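Local coordinates for protein esterase (Thermotoga maritima, PDB 3DOH) that hydrolyses carboxylic esters as a thermostable esterase that joins an immunoglobulin-like domain to an alpha/beta-hydrolase domain, at residues A[112-117]-A[124-129]; A[31-36]-A[79-84]; A[52-57]-A[89-94]; A[61-66]-A[74-79]. One frame throughout, in Å; residues are numbered along the deposited sequence.

Interaction 1. Residues A[112-117]-A[124-129]; sequences VSQLVP and NEVEPF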
# COMPACT_ATOMS: atom_id res chain seq x y z
N VAL A 112 -16.57 18.74 -21.03
CA VAL A 112 -17.06 18.80 -19.71
C VAL A 112 -18.45 18.22 -19.69
O VAL A 112 -19.22 18.43 -20.65
CB VAL A 112 -17.18 20.25 -19.26
CG1 VAL A 112 -17.80 20.37 -17.84
CG2 VAL A 112 -15.84 20.90 -19.30
N SER A 113 -18.78 17.52 -18.60
CA SER A 113 -20.13 17.04 -18.42
C SER A 113 -20.75 17.20 -17.05
O SER A 113 -20.12 16.95 -16.02
CB SER A 113 -20.20 15.58 -18.77
OG SER A 113 -20.43 15.46 -20.13
N GLN A 114 -22.01 17.58 -17.06
CA GLN A 114 -22.86 17.33 -15.94
C GLN A 114 -23.56 16.03 -16.20
O GLN A 114 -24.27 15.93 -17.16
CB GLN A 114 -23.90 18.41 -15.81
CG GLN A 114 -24.69 18.25 -14.58
CD GLN A 114 -25.99 18.90 -14.74
OE1 GLN A 114 -26.05 20.05 -15.15
NE2 GLN A 114 -27.08 18.18 -14.45
N LEU A 115 -23.37 15.06 -15.33
CA LEU A 115 -23.72 13.69 -15.64
C LEU A 115 -25.10 13.27 -15.18
O LEU A 115 -25.71 12.37 -15.75
CB LEU A 115 -22.71 12.76 -15.00
CG LEU A 115 -21.30 12.93 -15.52
CD1 LEU A 115 -20.26 12.23 -14.61
CD2 LEU A 115 -21.25 12.40 -16.92
N VAL A 116 -25.56 13.91 -14.12
CA VAL A 116 -26.80 13.57 -13.48
C VAL A 116 -27.57 14.87 -13.39
O VAL A 116 -26.96 15.96 -13.48
CB VAL A 116 -26.56 13.08 -12.06
CG1 VAL A 116 -25.87 11.72 -12.08
CG2 VAL A 116 -25.78 14.11 -11.23
N PRO A 117 -28.89 14.78 -13.19
CA PRO A 117 -29.63 16.03 -13.07
C PRO A 117 -29.12 16.75 -11.83
O PRO A 117 -28.48 16.12 -11.00
CB PRO A 117 -31.08 15.55 -12.91
CG PRO A 117 -31.09 14.17 -13.49
CD PRO A 117 -29.78 13.61 -13.06
N ASN A 124 -37.02 22.51 -10.03
CA ASN A 124 -35.99 21.85 -9.23
C ASN A 124 -34.98 20.95 -10.01
O ASN A 124 -34.30 20.14 -9.36
CB ASN A 124 -36.59 21.10 -8.02
CG ASN A 124 -36.12 21.69 -6.68
OD1 ASN A 124 -35.79 22.89 -6.58
ND2 ASN A 124 -36.09 20.86 -5.65
N GLU A 125 -34.87 21.10 -11.34
CA GLU A 125 -33.97 20.19 -12.15
C GLU A 125 -33.35 20.68 -13.47
O GLU A 125 -34.07 20.91 -14.46
CB GLU A 125 -34.62 18.81 -12.39
CG GLU A 125 -34.71 17.95 -11.11
CD GLU A 125 -34.24 16.51 -11.30
OE1 GLU A 125 -33.41 16.07 -10.46
OE2 GLU A 125 -34.69 15.84 -12.28
N VAL A 126 -32.02 20.82 -13.47
CA VAL A 126 -31.26 21.04 -14.72
C VAL A 126 -30.79 19.68 -15.24
O VAL A 126 -30.23 18.89 -14.49
CB VAL A 126 -30.06 22.02 -14.57
CG1 VAL A 126 -29.50 22.40 -15.95
CG2 VAL A 126 -30.46 23.28 -13.79
N GLU A 127 -31.06 19.40 -16.50
CA GLU A 127 -30.75 18.09 -17.05
C GLU A 127 -29.27 17.99 -17.46
O GLU A 127 -28.63 19.00 -17.76
CB GLU A 127 -31.71 17.74 -18.22
CG GLU A 127 -33.20 17.52 -17.80
CD GLU A 127 -33.44 16.26 -16.93
OE1 GLU A 127 -33.03 15.16 -17.35
OE2 GLU A 127 -34.05 16.36 -15.83
N PRO A 128 -28.71 16.76 -17.42
CA PRO A 128 -27.36 16.48 -17.95
C PRO A 128 -27.03 17.16 -19.31
O PRO A 128 -27.90 17.27 -20.19
CB PRO A 128 -27.38 14.97 -18.10
CG PRO A 128 -28.29 14.50 -17.03
CD PRO A 128 -29.32 15.57 -16.81
N PHE A 129 -25.79 17.62 -19.46
CA PHE A 129 -25.31 18.18 -20.73
C PHE A 129 -23.85 17.81 -20.91
O PHE A 129 -23.17 17.45 -19.96
CB PHE A 129 -25.47 19.73 -20.78
CG PHE A 129 -24.37 20.48 -20.06
CD1 PHE A 129 -23.15 20.77 -20.72
CD2 PHE A 129 -24.54 20.87 -18.73
CE1 PHE A 129 -22.14 21.44 -20.06
CE2 PHE A 129 -23.53 21.51 -18.06
CZ PHE A 129 -22.34 21.81 -18.73
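The beta hairpin formed by strands 110-114 and 129-139 closes, on its loop side, at the antiparallel hydrogen-bonded pair Q114 and F129. Q114 N donates to F129 O at 3.1 Å, and F129 N returns a bond to Q114 O at 3.2 Å. Their side chains share one face of the sheet and cross at about a right angle. F129 CE2 lies 3.8 Å from Q114 CB, with the ring plane 89° from that of the amide. With CG anti to the backbone N (chi1 -174°), Q114 begins a nearly extended chain whose NE2 reaches V126 O at 3.2 Å. V126 O lies in the plane of the Q114 amide, while NE2 stands well above the plane of the V126 carbonyl. At the other end of the amide, OE1 bonds to Y29 OH, which joins the hairpin to strand 19-29 of the immunoglobulin-like domain; I27 and Y29 also pack against F129. Prolines extend the contact. P128 CG rests 3.6 Å from L115 O, while P128 CD meets P117 CG at 4.0 Å. P117 CA approaches V126 O at 3.2 Å in a CA-H...O contact, and V116 and P117 in turn pack on Y53 of a second subunit.

Interaction 2. Residues A[31-36]-A[79-84]; sequences VEIDGQ and KYVVLE
I33 meets V81 through aliphatic carbon alone, and the side chain of I33 can be followed outward against a single methyl. CB starts toward strand 80-85 and lies 4.3 Å from V81 CG2. The branch CG2 stays nearly level with it, 4.2 Å from the same methyl. I33 CG1, set anti to the carbonyl carbon (chi1 -65°), stands back at 4.6 Å from V81 CG2. The extended second torsion (chi2 -179°) then carries I33 CD1 to the closest approach, 3.8 Å from V81 CG2. The two side chains cross at about a right angle, and CG2 is the branch of the valine that does the touching. This apolar pair belongs to the interior of the immunoglobulin-like domain: I33 also touches I118, and V81 is flanked by Y29 of strand 19-29 and F43 of strand 43-48. Toward the domain surface the backbones themselves draw close, at the two corners where the chain turns at V31 and at K79. No hydrogen bond spans the two segments there; instead K79 CA points a hydrogen at V31 O, 3.4 Å away, and K79 CB touches that same oxygen at 3.5 Å. E32 CG lies 3.7 Å from K79 N, and its extended chain leads on to OE2, which bonds N65 ND2. The amine of K79 leads away toward E28, a long and weak ion pair.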
# COMPACT_ATOMS: atom_id res chain seq x y z
N VAL A 31 -30.18 29.38 -14.82
CA VAL A 31 -30.52 29.91 -13.49
C VAL A 31 -29.40 29.78 -12.48
O VAL A 31 -28.29 29.31 -12.79
CB VAL A 31 -31.72 29.24 -12.83
CG1 VAL A 31 -32.85 30.28 -12.55
CG2 VAL A 31 -32.16 27.98 -13.61
N GLU A 32 -29.70 30.23 -11.27
CA GLU A 32 -28.80 30.07 -10.15
C GLU A 32 -28.88 28.59 -9.78
O GLU A 32 -29.69 27.86 -10.32
CB GLU A 32 -29.21 30.97 -8.96
CG GLU A 32 -28.69 32.43 -8.97
CD GLU A 32 -28.59 33.05 -7.54
OE1 GLU A 32 -28.88 32.36 -6.53
OE2 GLU A 32 -28.22 34.24 -7.42
N ILE A 33 -28.02 28.17 -8.85
CA ILE A 33 -27.90 26.80 -8.38
C ILE A 33 -27.37 26.87 -6.96
O ILE A 33 -26.57 27.76 -6.65
CB ILE A 33 -26.91 26.02 -9.26
CG1 ILE A 33 -27.45 25.91 -10.67
CG2 ILE A 33 -26.61 24.64 -8.67
CD1 ILE A 33 -26.58 25.17 -11.59
N ASP A 34 -27.81 25.93 -6.12
CA ASP A 34 -27.25 25.73 -4.77
C ASP A 34 -26.13 24.70 -4.81
O ASP A 34 -26.34 23.53 -5.15
CB ASP A 34 -28.33 25.24 -3.81
CG ASP A 34 -29.19 24.19 -4.45
OD1 ASP A 34 -29.67 24.45 -5.58
OD2 ASP A 34 -29.36 23.09 -3.85
N GLY A 35 -24.94 25.16 -4.45
CA GLY A 35 -23.75 24.32 -4.38
C GLY A 35 -23.73 23.43 -3.16
O GLY A 35 -23.05 22.43 -3.15
N GLN A 36 -24.47 23.81 -2.13
CA GLN A 36 -24.58 23.01 -0.93
C GLN A 36 -24.90 21.58 -1.35
O GLN A 36 -24.35 20.63 -0.81
CB GLN A 36 -25.65 23.65 -0.02
CG GLN A 36 -26.37 22.75 1.00
CD GLN A 36 -27.82 23.22 1.24
OE1 GLN A 36 -28.09 24.41 1.49
NE2 GLN A 36 -28.78 22.27 1.15
N LYS A 79 -25.44 31.41 -10.48
CA LYS A 79 -25.44 30.86 -11.83
C LYS A 79 -24.09 30.23 -12.20
O LYS A 79 -23.99 29.48 -13.18
CB LYS A 79 -25.89 31.92 -12.86
CG LYS A 79 -25.02 33.16 -12.94
CD LYS A 79 -25.85 34.44 -12.94
CE LYS A 79 -26.25 34.87 -14.35
NZ LYS A 79 -26.04 36.36 -14.57
N TYR A 80 -23.06 30.49 -11.42
CA TYR A 80 -21.77 29.90 -11.76
C TYR A 80 -21.48 28.67 -10.92
O TYR A 80 -21.57 28.70 -9.68
CB TYR A 80 -20.65 30.91 -11.61
CG TYR A 80 -20.76 32.08 -12.52
CD1 TYR A 80 -20.36 31.98 -13.84
CD2 TYR A 80 -21.29 33.29 -12.07
CE1 TYR A 80 -20.45 33.06 -14.70
CE2 TYR A 80 -21.40 34.39 -12.94
CZ TYR A 80 -20.96 34.25 -14.26
OH TYR A 80 -21.05 35.28 -15.15
N VAL A 81 -21.13 27.58 -11.59
CA VAL A 81 -20.68 26.39 -10.91
C VAL A 81 -19.19 26.18 -11.22
O VAL A 81 -18.76 26.10 -12.39
CB VAL A 81 -21.56 25.16 -11.24
CG1 VAL A 81 -20.87 23.84 -10.86
CG2 VAL A 81 -22.92 25.30 -10.56
N VAL A 82 -18.42 26.13 -10.13
CA VAL A 82 -17.00 25.92 -10.16
C VAL A 82 -16.66 24.48 -9.88
O VAL A 82 -17.09 23.90 -8.89
CB VAL A 82 -16.29 26.79 -9.11
CG1 VAL A 82 -14.76 26.40 -8.99
CG2 VAL A 82 -16.42 28.25 -9.46
N LEU A 83 -15.86 23.92 -10.78
CA LEU A 83 -15.33 22.59 -10.62
C LEU A 83 -13.84 22.79 -10.47
O LEU A 83 -13.19 23.18 -11.44
CB LEU A 83 -15.57 21.79 -11.90
CG LEU A 83 -16.99 21.60 -12.41
CD1 LEU A 83 -16.93 20.78 -13.65
CD2 LEU A 83 -17.87 20.93 -11.35
N GLU A 84 -13.29 22.56 -9.30
CA GLU A 84 -11.87 22.72 -9.12
C GLU A 84 -11.15 21.43 -9.53
O GLU A 84 -11.65 20.33 -9.35
CB GLU A 84 -11.60 23.18 -7.69
CG GLU A 84 -10.55 22.39 -6.93
CD GLU A 84 -9.69 23.27 -6.05
OE1 GLU A 84 -10.18 24.32 -5.56
OE2 GLU A 84 -8.50 22.90 -5.87

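Interaction 3. Residues A[52-57]-A[89-94]; sequences TYSSRT and DLHSNT. With SO4 (sulfate ion), chain E.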
# COMPACT_ATOMS: atom_id res chain seq x y z
N THR A 52 -6.62 11.23 -27.90
CA THR A 52 -7.55 10.72 -26.88
C THR A 52 -7.75 11.74 -25.78
O THR A 52 -7.09 12.78 -25.73
CB THR A 52 -7.10 9.39 -26.23
OG1 THR A 52 -5.80 9.57 -25.65
CG2 THR A 52 -7.09 8.23 -27.22
N TYR A 53 -8.66 11.41 -24.86
CA TYR A 53 -8.94 12.24 -23.71
C TYR A 53 -8.46 11.57 -22.47
O TYR A 53 -8.53 10.35 -22.35
CB TYR A 53 -10.42 12.47 -23.57
CG TYR A 53 -10.94 13.38 -24.61
CD1 TYR A 53 -10.96 14.74 -24.38
CD2 TYR A 53 -11.41 12.88 -25.83
CE1 TYR A 53 -11.42 15.61 -25.33
CE2 TYR A 53 -11.90 13.76 -26.80
CZ TYR A 53 -11.90 15.12 -26.52
OH TYR A 53 -12.35 16.03 -27.43
N SER A 54 -7.98 12.35 -21.53
CA SER A 54 -7.79 11.81 -20.23
C SER A 54 -8.57 12.66 -19.20
O SER A 54 -8.90 13.83 -19.47
CB SER A 54 -6.30 11.62 -19.96
OG SER A 54 -5.64 12.85 -19.76
N SER A 55 -8.91 12.07 -18.04
CA SER A 55 -9.73 12.79 -17.03
C SER A 55 -8.89 13.76 -16.25
O SER A 55 -7.71 13.52 -15.97
CB SER A 55 -10.38 11.87 -15.99
OG SER A 55 -10.90 10.69 -16.54
N ARG A 56 -9.52 14.87 -15.90
CA ARG A 56 -9.00 15.76 -14.87
C ARG A 56 -9.75 15.35 -13.64
O ARG A 56 -10.96 15.05 -13.71
CB ARG A 56 -9.26 17.23 -15.23
CG ARG A 56 -8.37 17.75 -16.37
CD ARG A 56 -6.89 17.57 -16.04
NE ARG A 56 -6.56 18.19 -14.75
CZ ARG A 56 -6.34 19.49 -14.57
NH1 ARG A 56 -6.40 20.35 -15.59
NH2 ARG A 56 -6.06 19.95 -13.33
N THR A 57 -9.04 15.31 -12.52
CA THR A 57 -9.73 14.93 -11.32
C THR A 57 -10.32 16.13 -10.60
O THR A 57 -9.58 17.03 -10.17
CB THR A 57 -8.94 14.01 -10.38
OG1 THR A 57 -9.02 14.54 -9.07
CG2 THR A 57 -7.49 13.78 -10.78
N ASP A 89 -2.67 16.49 -11.56
CA ASP A 89 -3.01 15.68 -12.72
C ASP A 89 -1.92 15.75 -13.75
O ASP A 89 -1.34 16.80 -13.98
CB ASP A 89 -4.28 16.21 -13.38
CG ASP A 89 -5.51 15.79 -12.66
OD1 ASP A 89 -5.47 14.81 -11.89
OD2 ASP A 89 -6.51 16.46 -12.86
N LEU A 90 -1.68 14.62 -14.41
CA LEU A 90 -0.69 14.60 -15.48
C LEU A 90 -0.97 15.67 -16.56
O LEU A 90 -0.07 16.49 -16.88
CB LEU A 90 -0.56 13.19 -16.10
CG LEU A 90 0.44 13.03 -17.28
CD1 LEU A 90 1.93 13.00 -16.84
CD2 LEU A 90 0.09 11.80 -18.19
N HIS A 91 -2.17 15.66 -17.12
CA HIS A 91 -2.50 16.59 -18.19
C HIS A 91 -3.12 17.85 -17.61
O HIS A 91 -4.25 18.19 -17.93
CB HIS A 91 -3.47 15.94 -19.18
CG HIS A 91 -2.82 14.91 -20.06
ND1 HIS A 91 -3.15 13.57 -20.01
CD2 HIS A 91 -1.88 15.03 -21.02
CE1 HIS A 91 -2.43 12.91 -20.90
NE2 HIS A 91 -1.65 13.77 -21.53
N SER A 92 -2.37 18.55 -16.75
CA SER A 92 -2.82 19.85 -16.33
C SER A 92 -2.10 21.04 -17.00
O SER A 92 -2.75 22.03 -17.35
CB SER A 92 -2.84 19.95 -14.81
OG SER A 92 -1.64 19.48 -14.23
N ASN A 93 -0.78 20.93 -17.20
CA ASN A 93 0.04 21.94 -17.87
C ASN A 93 -0.48 22.35 -19.23
O ASN A 93 -0.98 21.53 -19.97
CB ASN A 93 1.46 21.45 -18.02
CG ASN A 93 2.19 21.38 -16.67
OD1 ASN A 93 2.57 22.40 -16.09
ND2 ASN A 93 2.37 20.17 -16.15
N THR A 94 -0.38 23.63 -19.56
CA THR A 94 -0.79 24.08 -20.89
C THR A 94 0.37 24.03 -21.90
O THR A 94 0.17 24.08 -23.12
CB THR A 94 -1.46 25.48 -20.87
OG1 THR A 94 -0.56 26.42 -20.31
CG2 THR A 94 -2.72 25.44 -20.03
S SO4 E . -8.64 8.27 -17.76
O1 SO4 E . -9.31 9.19 -18.68
O2 SO4 E . -9.41 8.12 -16.51
O3 SO4 E . -7.30 8.79 -17.54
O4 SO4 E . -8.48 6.97 -18.39
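D89 OD2 is gripped by two donors from segment 52-57. R56 NE reaches it at 2.6 Å in a salt bridge, nearly straight at 170°; the oxygen offers its anti lone pair and lies in the guanidinium plane. T57 N comes in at 2.8 Å on the syn side, 23° out of the carboxylate plane. The carboxylate and guanidinium planes are 89° apart. The arginine chain bends at chi2 and chi3, and S92 CB lies 3.4 Å above one face of the guanidinium plane, offset toward its rim. The remaining nitrogens are satisfied elsewhere: NH2 by S86 O, NH1 by V22 O and Y110 OH. Within the loop, S92 OG donates to D89 O at 2.7 Å, and H91 centres an inverse gamma turn. Further along, S54 OG and H91 ND1 share a hydrogen bond of 2.6 Å. On S55, whose CB points away from the loop, N binds sulfate O1 at 3.0 Å, the ion probably coming from the crystallisation liquor. Strand 53-64 runs between strands 43-48 and 80-85, while the loop that follows strand 80-85 turns across to strand 19-29, with S92 backbone-bonded to V22 and T94 to E20.

Interaction 4. Residues A[61-66]-A[74-79]; sequences VYANNS and FNNRGK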
# COMPACT_ATOMS: atom_id res chain seq x y z
N VAL A 61 -16.58 20.76 -5.74
CA VAL A 61 -17.57 21.59 -6.49
C VAL A 61 -18.22 22.65 -5.60
O VAL A 61 -18.52 22.38 -4.44
CB VAL A 61 -18.73 20.76 -7.11
CG1 VAL A 61 -19.59 21.65 -8.00
CG2 VAL A 61 -18.22 19.62 -7.92
N TYR A 62 -18.45 23.85 -6.15
CA TYR A 62 -19.19 24.91 -5.44
C TYR A 62 -19.85 25.97 -6.37
O TYR A 62 -19.62 25.98 -7.58
CB TYR A 62 -18.33 25.58 -4.33
CG TYR A 62 -17.05 26.24 -4.83
CD1 TYR A 62 -15.84 25.52 -4.88
CD2 TYR A 62 -17.05 27.55 -5.27
CE1 TYR A 62 -14.67 26.10 -5.35
CE2 TYR A 62 -15.89 28.14 -5.75
CZ TYR A 62 -14.70 27.42 -5.78
OH TYR A 62 -13.57 28.02 -6.27
N ALA A 63 -20.66 26.85 -5.81
CA ALA A 63 -21.27 27.88 -6.62
C ALA A 63 -21.01 29.27 -6.11
O ALA A 63 -20.89 29.46 -4.91
CB ALA A 63 -22.74 27.63 -6.72
N ASN A 64 -20.90 30.23 -7.02
CA ASN A 64 -20.87 31.66 -6.68
C ASN A 64 -21.64 32.46 -7.75
O ASN A 64 -22.22 31.86 -8.69
CB ASN A 64 -19.43 32.16 -6.53
CG ASN A 64 -18.62 32.09 -7.83
OD1 ASN A 64 -17.45 31.71 -7.83
ND2 ASN A 64 -19.24 32.47 -8.94
N ASN A 65 -21.65 33.78 -7.61
CA ASN A 65 -22.22 34.66 -8.63
C ASN A 65 -21.18 35.54 -9.27
O ASN A 65 -21.49 36.37 -10.12
CB ASN A 65 -23.38 35.49 -8.06
CG ASN A 65 -24.76 34.98 -8.53
OD1 ASN A 65 -24.96 34.57 -9.71
ND2 ASN A 65 -25.71 35.01 -7.61
N SER A 66 -19.94 35.34 -8.87
CA SER A 66 -18.81 36.08 -9.41
C SER A 66 -18.37 35.52 -10.77
O SER A 66 -18.28 36.26 -11.73
CB SER A 66 -17.66 36.09 -8.41
OG SER A 66 -17.27 34.75 -8.08
N PHE A 74 -21.13 30.71 3.17
CA PHE A 74 -22.33 31.37 3.62
C PHE A 74 -23.36 31.36 2.56
O PHE A 74 -24.55 31.10 2.84
CB PHE A 74 -22.06 32.80 4.09
CG PHE A 74 -21.43 32.86 5.43
CD1 PHE A 74 -21.82 31.97 6.44
CD2 PHE A 74 -20.42 33.79 5.70
CE1 PHE A 74 -21.22 32.00 7.69
CE2 PHE A 74 -19.82 33.85 6.95
CZ PHE A 74 -20.23 32.95 7.96
N ASN A 75 -22.91 31.63 1.35
CA ASN A 75 -23.79 31.64 0.20
C ASN A 75 -23.14 30.85 -0.92
O ASN A 75 -22.54 31.42 -1.84
CB ASN A 75 -24.07 33.07 -0.24
CG ASN A 75 -22.83 33.76 -0.71
OD1 ASN A 75 -21.79 33.70 -0.03
ND2 ASN A 75 -22.89 34.35 -1.89
N ASN A 76 -23.24 29.53 -0.82
CA ASN A 76 -22.69 28.61 -1.80
C ASN A 76 -23.70 28.45 -2.94
O ASN A 76 -24.33 27.40 -3.07
CB ASN A 76 -22.42 27.27 -1.08
CG ASN A 76 -21.71 26.23 -1.93
OD1 ASN A 76 -21.42 26.42 -3.13
ND2 ASN A 76 -21.43 25.11 -1.31
N ARG A 77 -23.86 29.49 -3.74
CA ARG A 77 -24.95 29.50 -4.71
C ARG A 77 -24.76 30.51 -5.85
O ARG A 77 -24.04 31.52 -5.69
CB ARG A 77 -26.31 29.70 -3.99
CG ARG A 77 -26.88 31.12 -3.99
CD ARG A 77 -28.22 31.27 -3.19
NE ARG A 77 -27.98 31.78 -1.84
CZ ARG A 77 -28.03 31.04 -0.72
NH1 ARG A 77 -28.37 29.74 -0.77
NH2 ARG A 77 -27.76 31.62 0.45
N GLY A 78 -25.40 30.24 -7.00
CA GLY A 78 -25.50 31.22 -8.08
C GLY A 78 -25.54 30.59 -9.45
O GLY A 78 -25.65 29.38 -9.58
N LYS A 79 -25.44 31.41 -10.48
CA LYS A 79 -25.44 30.86 -11.83
C LYS A 79 -24.09 30.23 -12.20
O LYS A 79 -23.99 29.48 -13.18
CB LYS A 79 -25.89 31.92 -12.86
CG LYS A 79 -25.02 33.16 -12.94
CD LYS A 79 -25.85 34.44 -12.94
CE LYS A 79 -26.25 34.87 -14.35
NZ LYS A 79 -26.04 36.36 -14.57
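Two asparagine amides, those of N76 and N65, receive backbone N-H groups across this contact, and each is met from a different direction. N76 OD1 takes A63 N at its tip, 2.8 Å away and nearly in line with the C=O bond; Y62 CB lies beside the same oxygen at 3.4 Å. N65 OD1 instead receives K79 N from above its carbonyl plane, 52° out of it, in a longer bond of 3.3 Å, with K79 CD against that oxygen at 3.4 Å. The side chains of N65 and K79 cross at about a right angle. Since ND2 of N65 is also engaged, by E32, the rotation of the amide is probably fixed. The ring of Y62 leads away from segment 74-79 to meet F71, their planes at about 40°, and its OH bonds to L69 O. All this lies where strand 53-64 gives way to the long connection of a beta hairpin that returns as strand 80-85; Y62 and N64 are backbone-bonded to V82 and Y80 of that partner strand. On the returning chain N76 centres an inverse gamma turn, and its CG stands anti to the backbone N (chi1 -174°). A63 CB fits against the backbone just beyond, 3.5 Å from R77 CA. G78 follows in a backbone conformation suited to glycine, and its CA comes within 3.4 Å of N64 O in a CA-H...O contact.

How the interactions relate
All four contacts lie in the immunoglobulin-like domain, and none includes a residue of the probable S271-H359-D319 triad of the hydrolase domain. Interactions 2 and 4 are two sides of one corner: their centres are about 5 Å apart, they share K79, and E32 OE2 reaches N65 ND2 at 2.6 Å while G35 N lies 2.7 Å from N76 O. Interaction 1, centred about 12 Å from interaction 2, touches it through V112 CG1 and L83 CD1 at 4.3 Å. Interaction 3, beside the sulfate, stands apart, its centre 22 to 25 Å from the other centres, but it shares with interaction 4 the use of strand 53-64, whose course leads from one to the other.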